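Long-range contact in TssK C (Escherichia coli, PDB 5M2Y), which serves as a baseplate component of the type VI secretion system, its C-terminal domain, the part in this chain, probably docking onto the membrane complex: residues 23-37 with 117-129. Sequence-based numbering, arbitrary orientation.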
ATOM      1  N   ARG A  23      13.803   2.513  10.793  1.00 35.08           N
ATOM      2  CA  ARG A  23      14.206   3.377   9.675  1.00 34.64           C
ATOM      3  C   ARG A  23      13.051   4.123   9.016  1.00 37.98           C
ATOM      4  O   ARG A  23      13.284   5.181   8.462  1.00 36.61           O
ATOM      5  CB  ARG A  23      14.984   2.582   8.631  1.00 34.57           C
ATOM      6  CG  ARG A  23      16.276   1.980   9.165  1.00 44.39           C
ATOM      7  CD  ARG A  23      16.957   1.046   8.187  1.00 47.54           C
ATOM      8  NE  ARG A  23      16.214  -0.175   7.952  1.00 48.55           N
ATOM      9  CZ  ARG A  23      16.422  -1.017   6.948  1.00 57.99           C
ATOM     10  NH1 ARG A  23      17.425  -0.771   6.088  1.00 42.98           N
ATOM     11  NH2 ARG A  23      15.701  -2.097   6.802  1.00 44.48           N
ATOM     12  N   LEU A  24      11.820   3.588   9.102  1.00 34.43           N
ATOM     13  CA  LEU A  24      10.592   4.166   8.535  1.00 33.92           C
ATOM     14  C   LEU A  24      10.193   5.519   9.140  1.00 40.74           C
ATOM     15  O   LEU A  24       9.612   6.342   8.443  1.00 40.04           O
ATOM     16  CB  LEU A  24       9.410   3.184   8.606  1.00 32.91           C
ATOM     17  CG  LEU A  24       9.590   1.830   7.896  1.00 36.52           C
ATOM     18  CD1 LEU A  24       8.446   0.907   8.198  1.00 36.03           C
ATOM     19  CD2 LEU A  24       9.715   1.988   6.389  1.00 37.98           C
ATOM     20  N   ARG A  25      10.508   5.760  10.411  1.00 40.18           N
ATOM     21  CA  ARG A  25      10.189   7.032  11.056  1.00 41.50           C
ATOM     22  C   ARG A  25      11.160   8.164  10.685  1.00 45.98           C
ATOM     23  O   ARG A  25      10.884   9.323  10.967  1.00 46.54           O
ATOM     24  CB  ARG A  25      10.095   6.852  12.577  1.00 45.04           C
ATOM     25  CG  ARG A  25       8.656   6.678  13.050  1.00 63.89           C
ATOM     26  CD  ARG A  25       8.253   5.230  13.272  1.00 85.68           C
ATOM     27  NE  ARG A  25       8.673   4.746  14.584  1.00106.35           N
ATOM     28  CZ  ARG A  25       9.439   3.681  14.786  1.00128.70           C
ATOM     29  NH1 ARG A  25       9.772   3.323  16.017  1.00120.36           N
ATOM     30  NH2 ARG A  25       9.863   2.952  13.761  1.00117.89           N
ATOM     31  N   GLU A  26      12.279   7.828  10.030  1.00 42.23           N
ATOM     32  CA  GLU A  26      13.295   8.795   9.604  1.00 42.55           C
ATOM     33  C   GLU A  26      13.064   9.400   8.212  1.00 44.05           C
ATOM     34  O   GLU A  26      13.886  10.175   7.714  1.00 43.91           O
ATOM     35  CB  GLU A  26      14.686   8.159   9.664  1.00 44.67           C
ATOM     36  CG  GLU A  26      15.182   7.845  11.059  1.00 60.46           C
ATOM     37  CD  GLU A  26      16.210   6.730  11.122  1.00 92.88           C
ATOM     38  OE1 GLU A  26      16.865   6.449  10.094  1.00 91.90           O
ATOM     39  OE2 GLU A  26      16.362   6.142  12.219  1.00 92.19           O
ATOM     40  N   GLY A  27      11.961   9.021   7.590  1.00 37.77           N
ATOM     41  CA  GLY A  27      11.618   9.496   6.268  1.00 36.09           C
ATOM     42  C   GLY A  27      11.570   8.373   5.259  1.00 36.63           C
ATOM     43  O   GLY A  27      12.602   7.812   4.898  1.00 36.11           O
ATOM     44  N   ALA A  28      10.339   7.976   4.901  1.00 30.37           N
ATOM     45  CA  ALA A  28      10.058   6.953   3.901  1.00 28.32           C
ATOM     46  C   ALA A  28       8.804   7.245   3.125  1.00 28.89           C
ATOM     47  O   ALA A  28       7.857   7.815   3.664  1.00 28.67           O
ATOM     48  CB  ALA A  28       9.964   5.580   4.518  1.00 28.96           C
ATOM     49  N   ASP A  29       8.827   6.860   1.849  1.00 23.40           N
ATOM     50  CA  ASP A  29       7.708   6.961   0.922  1.00 21.77           C
ATOM     51  C   ASP A  29       7.384   5.544   0.510  1.00 23.63           C
ATOM     52  O   ASP A  29       8.285   4.715   0.390  1.00 22.86           O
ATOM     53  CB  ASP A  29       8.054   7.835  -0.272  1.00 23.51           C
ATOM     54  CG  ASP A  29       8.365   9.265   0.128  1.00 33.43           C
ATOM     55  OD1 ASP A  29       7.488   9.915   0.769  1.00 33.32           O
ATOM     56  OD2 ASP A  29       9.457   9.753  -0.233  1.00 39.70           O
ATOM     57  N   PHE A  30       6.097   5.254   0.348  1.00 18.48           N
ATOM     58  CA  PHE A  30       5.610   3.908   0.078  1.00 17.37           C
ATOM     59  C   PHE A  30       5.035   3.706  -1.307  1.00 20.43           C
ATOM     60  O   PHE A  30       4.448   4.615  -1.882  1.00 19.36           O
ATOM     61  CB  PHE A  30       4.564   3.538   1.133  1.00 18.91           C
ATOM     62  CG  PHE A  30       5.069   3.537   2.557  1.00 20.42           C
ATOM     63  CD1 PHE A  30       5.098   4.707   3.301  1.00 23.86           C
ATOM     64  CD2 PHE A  30       5.487   2.363   3.158  1.00 22.38           C
ATOM     65  CE1 PHE A  30       5.565   4.710   4.604  1.00 25.02           C
ATOM     66  CE2 PHE A  30       5.956   2.370   4.471  1.00 25.50           C
ATOM     67  CZ  PHE A  30       5.977   3.544   5.189  1.00 24.14           C
ATOM     68  N   TRP A  31       5.204   2.486  -1.827  1.00 18.04           N
ATOM     69  CA  TRP A  31       4.676   2.066  -3.122  1.00 18.51           C
ATOM     70  C   TRP A  31       4.092   0.681  -3.037  1.00 20.85           C
ATOM     71  O   TRP A  31       4.627  -0.189  -2.349  1.00 20.18           O
ATOM     72  CB  TRP A  31       5.764   2.015  -4.204  1.00 18.17           C
ATOM     73  CG  TRP A  31       6.155   3.335  -4.757  1.00 20.19           C
ATOM     74  CD1 TRP A  31       5.726   3.906  -5.915  1.00 22.60           C
ATOM     75  CD2 TRP A  31       7.111   4.233  -4.190  1.00 20.09           C
ATOM     76  NE1 TRP A  31       6.332   5.124  -6.095  1.00 22.50           N
ATOM     77  CE2 TRP A  31       7.180   5.356  -5.042  1.00 24.28           C
ATOM     78  CE3 TRP A  31       7.909   4.206  -3.041  1.00 22.02           C
ATOM     79  CZ2 TRP A  31       8.003   6.446  -4.757  1.00 24.14           C
ATOM     80  CZ3 TRP A  31       8.720   5.278  -2.764  1.00 24.05           C
ATOM     81  CH2 TRP A  31       8.790   6.370  -3.628  1.00 24.93           C
ATOM     82  N   LEU A  32       3.034   0.469  -3.803  1.00 17.50           N
ATOM     83  CA  LEU A  32       2.402  -0.829  -3.956  1.00 16.78           C
ATOM     84  C   LEU A  32       2.723  -1.392  -5.338  1.00 19.94           C
ATOM     85  O   LEU A  32       2.703  -0.665  -6.333  1.00 19.90           O
ATOM     86  CB  LEU A  32       0.876  -0.707  -3.791  1.00 16.49           C
ATOM     87  CG  LEU A  32       0.327  -0.514  -2.381  1.00 20.17           C
ATOM     88  CD1 LEU A  32      -1.152  -0.157  -2.422  1.00 19.66           C
ATOM     89  CD2 LEU A  32       0.585  -1.751  -1.504  1.00 22.34           C
ATOM     90  N   SER A  33       3.048  -2.680  -5.380  1.00 16.50           N
ATOM     91  CA  SER A  33       3.282  -3.412  -6.630  1.00 16.00           C
ATOM     92  C   SER A  33       2.112  -4.392  -6.708  1.00 19.83           C
ATOM     93  O   SER A  33       1.848  -5.093  -5.734  1.00 20.58           O
ATOM     94  CB  SER A  33       4.623  -4.137  -6.604  1.00 19.50           C
ATOM     95  OG  SER A  33       4.729  -5.084  -7.648  1.00 25.79           O
ATOM     96  N   VAL A  34       1.340  -4.328  -7.797  1.00 15.77           N
ATOM     97  CA  VAL A  34       0.101  -5.095  -7.932  1.00 15.76           C
ATOM     98  C   VAL A  34       0.066  -5.975  -9.171  1.00 19.29           C
ATOM     99  O   VAL A  34       0.379  -5.522 -10.262  1.00 18.02           O
ATOM    100  CB  VAL A  34      -1.131  -4.136  -7.929  1.00 19.46           C
ATOM    101  CG1 VAL A  34      -2.449  -4.897  -7.823  1.00 19.43           C
ATOM    102  CG2 VAL A  34      -1.022  -3.076  -6.835  1.00 18.94           C
ATOM    103  N   ARG A  35      -0.337  -7.225  -8.975  1.00 17.19           N
ATOM    104  CA  ARG A  35      -0.567  -8.159 -10.063  1.00 18.25           C
ATOM    105  C   ARG A  35      -1.978  -8.656  -9.891  1.00 22.73           C
ATOM    106  O   ARG A  35      -2.475  -8.797  -8.770  1.00 21.52           O
ATOM    107  CB  ARG A  35       0.457  -9.295 -10.135  1.00 21.20           C
ATOM    108  CG  ARG A  35       0.634 -10.096  -8.874  1.00 34.66           C
ATOM    109  CD  ARG A  35       1.874 -10.967  -8.971  1.00 49.58           C
ATOM    110  NE  ARG A  35       3.108 -10.183  -8.902  1.00 59.83           N
ATOM    111  CZ  ARG A  35       3.755  -9.909  -7.771  1.00 73.17           C
ATOM    112  NH1 ARG A  35       3.289 -10.344  -6.612  1.00 62.39           N
ATOM    113  NH2 ARG A  35       4.870  -9.199  -7.801  1.00 55.95           N
ATOM    114  N   SER A  36      -2.641  -8.846 -11.011  1.00 21.18           N
ATOM    115  CA  SER A  36      -4.018  -9.271 -11.004  1.00 22.04           C
ATOM    116  C   SER A  36      -4.406  -9.997 -12.284  1.00 26.49           C
ATOM    117  O   SER A  36      -3.706  -9.895 -13.280  1.00 25.70           O
ATOM    118  CB  SER A  36      -4.912  -8.060 -10.803  1.00 26.33           C
ATOM    119  OG  SER A  36      -6.173  -8.544 -10.420  1.00 37.02           O
ATOM    120  N   SER A  37      -5.535 -10.725 -12.251  1.00 24.82           N
ATOM    121  CA  SER A  37      -6.103 -11.404 -13.417  1.00 26.17           C
ATOM    122  C   SER A  37      -6.826 -10.354 -14.289  1.00 31.69           C
ATOM    123  O   SER A  37      -7.160 -10.621 -15.436  1.00 32.31           O
ATOM    124  CB  SER A  37      -7.052 -12.517 -12.979  1.00 30.56           C
ATOM    125  OG  SER A  37      -8.028 -12.032 -12.073  1.00 35.99           O
ATOM    126  N   LEU A 117     -11.413  -6.956  -8.121  1.00 23.55           N
ATOM    127  CA  LEU A 117     -10.044  -6.844  -8.608  1.00 23.72           C
ATOM    128  C   LEU A 117      -9.530  -8.174  -9.088  1.00 30.04           C
ATOM    129  O   LEU A 117      -8.530  -8.192  -9.760  1.00 30.26           O
ATOM    130  CB  LEU A 117      -9.093  -6.262  -7.537  1.00 22.70           C
ATOM    131  CG  LEU A 117      -9.113  -4.740  -7.353  1.00 26.48           C
ATOM    132  CD1 LEU A 117      -8.369  -4.322  -6.119  1.00 25.95           C
ATOM    133  CD2 LEU A 117      -8.527  -4.029  -8.548  1.00 27.56           C
ATOM    134  N   GLY A 118     -10.237  -9.258  -8.806  1.00 27.62           N
ATOM    135  CA  GLY A 118      -9.856 -10.596  -9.217  1.00 27.81           C
ATOM    136  C   GLY A 118      -8.842 -11.222  -8.297  1.00 31.22           C
ATOM    137  O   GLY A 118      -8.775 -10.883  -7.122  1.00 30.75           O
ATOM    138  N   ASP A 119      -8.002 -12.084  -8.881  0.50 28.18           N
ATOM    139  CA  ASP A 119      -6.944 -12.785  -8.172  0.50 28.00           C
ATOM    140  C   ASP A 119      -5.787 -11.800  -7.936  0.50 29.94           C
ATOM    141  O   ASP A 119      -4.727 -11.939  -8.539  0.50 30.17           O
ATOM    142  CB  ASP A 119      -6.492 -14.012  -8.987  0.50 30.89           C
ATOM    143  CG  ASP A 119      -5.859 -15.106  -8.156  0.50 44.20           C
ATOM    144  OD1 ASP A 119      -5.140 -14.783  -7.187  0.50 44.83           O
ATOM    145  OD2 ASP A 119      -6.058 -16.291  -8.494  0.50 52.18           O
ATOM    146  N   VAL A 120      -5.975 -10.849  -7.001  0.50 24.67           N
ATOM    147  CA  VAL A 120      -4.999  -9.790  -6.738  0.50 23.64           C
ATOM    148  C   VAL A 120      -3.872 -10.217  -5.764  0.50 26.09           C
ATOM    149  O   VAL A 120      -4.087 -10.969  -4.811  0.50 26.10           O
ATOM    150  CB  VAL A 120      -5.713  -8.478  -6.303  0.50 27.60           C
ATOM    151  CG1 VAL A 120      -6.319  -8.614  -4.916  0.50 27.45           C
ATOM    152  CG2 VAL A 120      -4.786  -7.257  -6.397  0.50 27.04           C
ATOM    153  N   LYS A 121      -2.659  -9.742  -6.055  1.00 21.31           N
ATOM    154  CA  LYS A 121      -1.496  -9.921  -5.197  1.00 19.95           C
ATOM    155  C   LYS A 121      -0.800  -8.576  -5.058  1.00 21.38           C
ATOM    156  O   LYS A 121      -0.551  -7.890  -6.045  1.00 20.62           O
ATOM    157  CB  LYS A 121      -0.567 -11.071  -5.648  1.00 23.29           C
ATOM    158  CG  LYS A 121       0.769 -11.243  -4.900  1.00 36.36           C
ATOM    159  CD  LYS A 121       0.677 -11.343  -3.387  1.00 45.51           C
ATOM    160  CE  LYS A 121       2.032 -11.134  -2.764  1.00 54.15           C
ATOM    161  NZ  LYS A 121       1.963 -10.741  -1.336  1.00 60.20           N
ATOM    162  N   LEU A 122      -0.555  -8.198  -3.806  1.00 17.28           N
ATOM    163  CA  LEU A 122       0.072  -6.935  -3.414  1.00 16.63           C
ATOM    164  C   LEU A 122       1.425  -7.133  -2.753  1.00 20.47           C
ATOM    165  O   LEU A 122       1.589  -8.031  -1.938  1.00 20.68           O
ATOM    166  CB  LEU A 122      -0.812  -6.228  -2.386  1.00 16.87           C
ATOM    167  CG  LEU A 122      -1.971  -5.352  -2.817  1.00 21.96           C
ATOM    168  CD1 LEU A 122      -2.934  -6.010  -3.764  1.00 22.88           C
ATOM    169  CD2 LEU A 122      -2.620  -4.702  -1.591  1.00 23.68           C
ATOM    170  N   GLU A 123       2.348  -6.228  -3.035  1.00 17.06           N
ATOM    171  CA  GLU A 123       3.642  -6.163  -2.370  1.00 16.55           C
ATOM    172  C   GLU A 123       3.865  -4.691  -2.007  1.00 20.10           C
ATOM    173  O   GLU A 123       3.531  -3.818  -2.811  1.00 19.62           O
ATOM    174  CB  GLU A 123       4.767  -6.742  -3.227  1.00 17.74           C
ATOM    175  CG  GLU A 123       4.664  -8.249  -3.387  1.00 24.18           C
ATOM    176  CD  GLU A 123       5.866  -8.930  -4.034  1.00 39.48           C
ATOM    177  OE1 GLU A 123       6.649  -8.247  -4.716  1.00 28.36           O
ATOM    178  OE2 GLU A 123       6.006 -10.160  -3.857  1.00 33.82           O
ATOM    179  N   LEU A 124       4.344  -4.410  -0.775  1.00 16.49           N
ATOM    180  CA  LEU A 124       4.565  -3.038  -0.320  1.00 16.69           C
ATOM    181  C   LEU A 124       6.049  -2.824  -0.109  1.00 21.42           C
ATOM    182  O   LEU A 124       6.717  -3.666   0.486  1.00 20.69           O
ATOM    183  CB  LEU A 124       3.782  -2.770   0.980  1.00 16.99           C
ATOM    184  CG  LEU A 124       3.926  -1.390   1.639  1.00 21.41           C
ATOM    185  CD1 LEU A 124       3.276  -0.293   0.808  1.00 20.82           C
ATOM    186  CD2 LEU A 124       3.315  -1.402   3.026  1.00 23.60           C
ATOM    187  N   PHE A 125       6.562  -1.731  -0.703  1.00 19.35           N
ATOM    188  CA  PHE A 125       7.955  -1.286  -0.626  1.00 19.85           C
ATOM    189  C   PHE A 125       7.995   0.138  -0.061  1.00 23.63           C
ATOM    190  O   PHE A 125       7.140   0.958  -0.386  1.00 22.29           O
ATOM    191  CB  PHE A 125       8.587  -1.231  -2.028  1.00 21.42           C
ATOM    192  CG  PHE A 125       8.696  -2.526  -2.783  1.00 23.17           C
ATOM    193  CD1 PHE A 125       7.666  -2.959  -3.605  1.00 25.57           C
ATOM    194  CD2 PHE A 125       9.856  -3.287  -2.725  1.00 25.77           C
ATOM    195  CE1 PHE A 125       7.771  -4.162  -4.304  1.00 26.84           C
ATOM    196  CE2 PHE A 125       9.966  -4.485  -3.433  1.00 28.73           C
ATOM    197  CZ  PHE A 125       8.924  -4.915  -4.220  1.00 26.61           C
ATOM    198  N   ALA A 126       9.010   0.428   0.757  1.00 21.70           N
ATOM    199  CA  ALA A 126       9.274   1.768   1.267  1.00 22.05           C
ATOM    200  C   ALA A 126      10.666   2.149   0.796  1.00 27.24           C
ATOM    201  O   ALA A 126      11.589   1.325   0.836  1.00 27.59           O
ATOM    202  CB  ALA A 126       9.197   1.815   2.783  1.00 23.24           C
ATOM    203  N   VAL A 127      10.782   3.359   0.315  1.00 23.71           N
ATOM    204  CA  VAL A 127      12.054   3.865  -0.123  1.00 24.14           C
ATOM    205  C   VAL A 127      12.464   4.856   0.938  1.00 31.30           C
ATOM    206  O   VAL A 127      11.769   5.762   1.208  1.00 30.16           O
ATOM    207  CB  VAL A 127      11.969   4.508  -1.490  1.00 27.30           C
ATOM    208  CG1 VAL A 127      13.272   5.155  -1.885  1.00 27.58           C
ATOM    209  CG2 VAL A 127      11.601   3.465  -2.509  1.00 26.60           C
ATOM    210  N   LEU A 128      13.586   4.601   1.577  1.00 31.10           N
ATOM    211  CA  LEU A 128      14.049   5.487   2.617  1.00 32.65           C
ATOM    212  C   LEU A 128      14.587   6.799   2.068  1.00 40.57           C
ATOM    213  O   LEU A 128      15.316   6.819   1.124  1.00 43.97           O
ATOM    214  CB  LEU A 128      15.089   4.800   3.495  1.00 33.16           C
ATOM    215  CG  LEU A 128      14.639   3.487   4.081  1.00 37.51           C
ATOM    216  CD1 LEU A 128      15.680   2.769   4.898  1.00 38.03           C
ATOM    217  CD2 LEU A 128      13.363   3.636   4.871  1.00 38.52           C
ATOM    218  N   ARG A 129      14.203   7.892   2.690  1.00 40.48           N
ATOM    219  CA  ARG A 129      14.658   9.200   2.278  1.00 40.46           C
ATOM    220  C   ARG A 129      16.020   9.514   2.864  1.00 42.78           C
ATOM    221  O   ARG A 129      16.284   9.195   4.017  1.00 47.10           O
ATOM    222  CB  ARG A 129      13.636  10.282   2.691  1.00 40.98           C
ATOM    223  CG  ARG A 129      12.293  10.102   2.036  1.00 55.99           C
ATOM    224  CD  ARG A 129      11.313  11.198   2.269  1.00 67.51           C
ATOM    225  NE  ARG A 129      10.938  11.283   3.660  1.00 73.72           N
ATOM    226  CZ  ARG A 129       9.700  11.443   4.099  1.00 86.01           C
ATOM    227  NH1 ARG A 129       8.703  11.530   3.270  1.00 70.94           N
ATOM    228  NH2 ARG A 129       9.476  11.564   5.389  1.00 73.50           N
TER
HETATM  229  O   HOH W   1      15.113   7.414   5.905  1.00 55.49           O
HETATM  230  O   HOH W   2      11.532   7.935  -0.457  1.00 30.46           O
HETATM  231  O   HOH W   3       2.372  -7.749  -6.166  1.00 27.24           O
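R129 folds its guanidinium back over the backbone of G27, with the amide nitrogen of A28 over one face of the group, 3.6 Å from R129 NE. Glycine suits position 27: its phi is positive, and the guanidinium of R129 lies close against its backbone. The bend at chi3 (-65°) carries R129 NH1 to D29 OD1, 3.2 Å away, in a salt bridge whose hydrogen bond is weak, the two planes standing 72° apart. Water 2 links D29 OD2 to the carbonyl of V127. From here strands 28-35 and 121-128 run antiparallel, neighbours in the interior of an antiparallel sheet, with 89-95 beyond 28-35 and 3-11 beyond 121-128; W31 N bonds to F125 O at 2.9 Å, and F125 N returns a bond to W31 O. The A28, F30, L32 and V34 face is apolar: F30 CE2 meets the small A126 CB at 3.7 Å, and V34 CG1 touches V120 CG2 while V34 also packs on helix 40-50. Across the sheet, W31 CZ3 presses on V127 CG2 at 3.4 Å, and S33 CB lies at the edge of the F125 ring, in its plane. The bent R35 chain lies side by side with K121, pointing the same way, NH1 lying 3.2 Å from K121 CG, and makes a long salt bridge to E123 OE1 through NH2, while N88 holds its NE. Beyond the strands, S37 OG accepts a hydrogen bond from D119 N, 3.2 Å away.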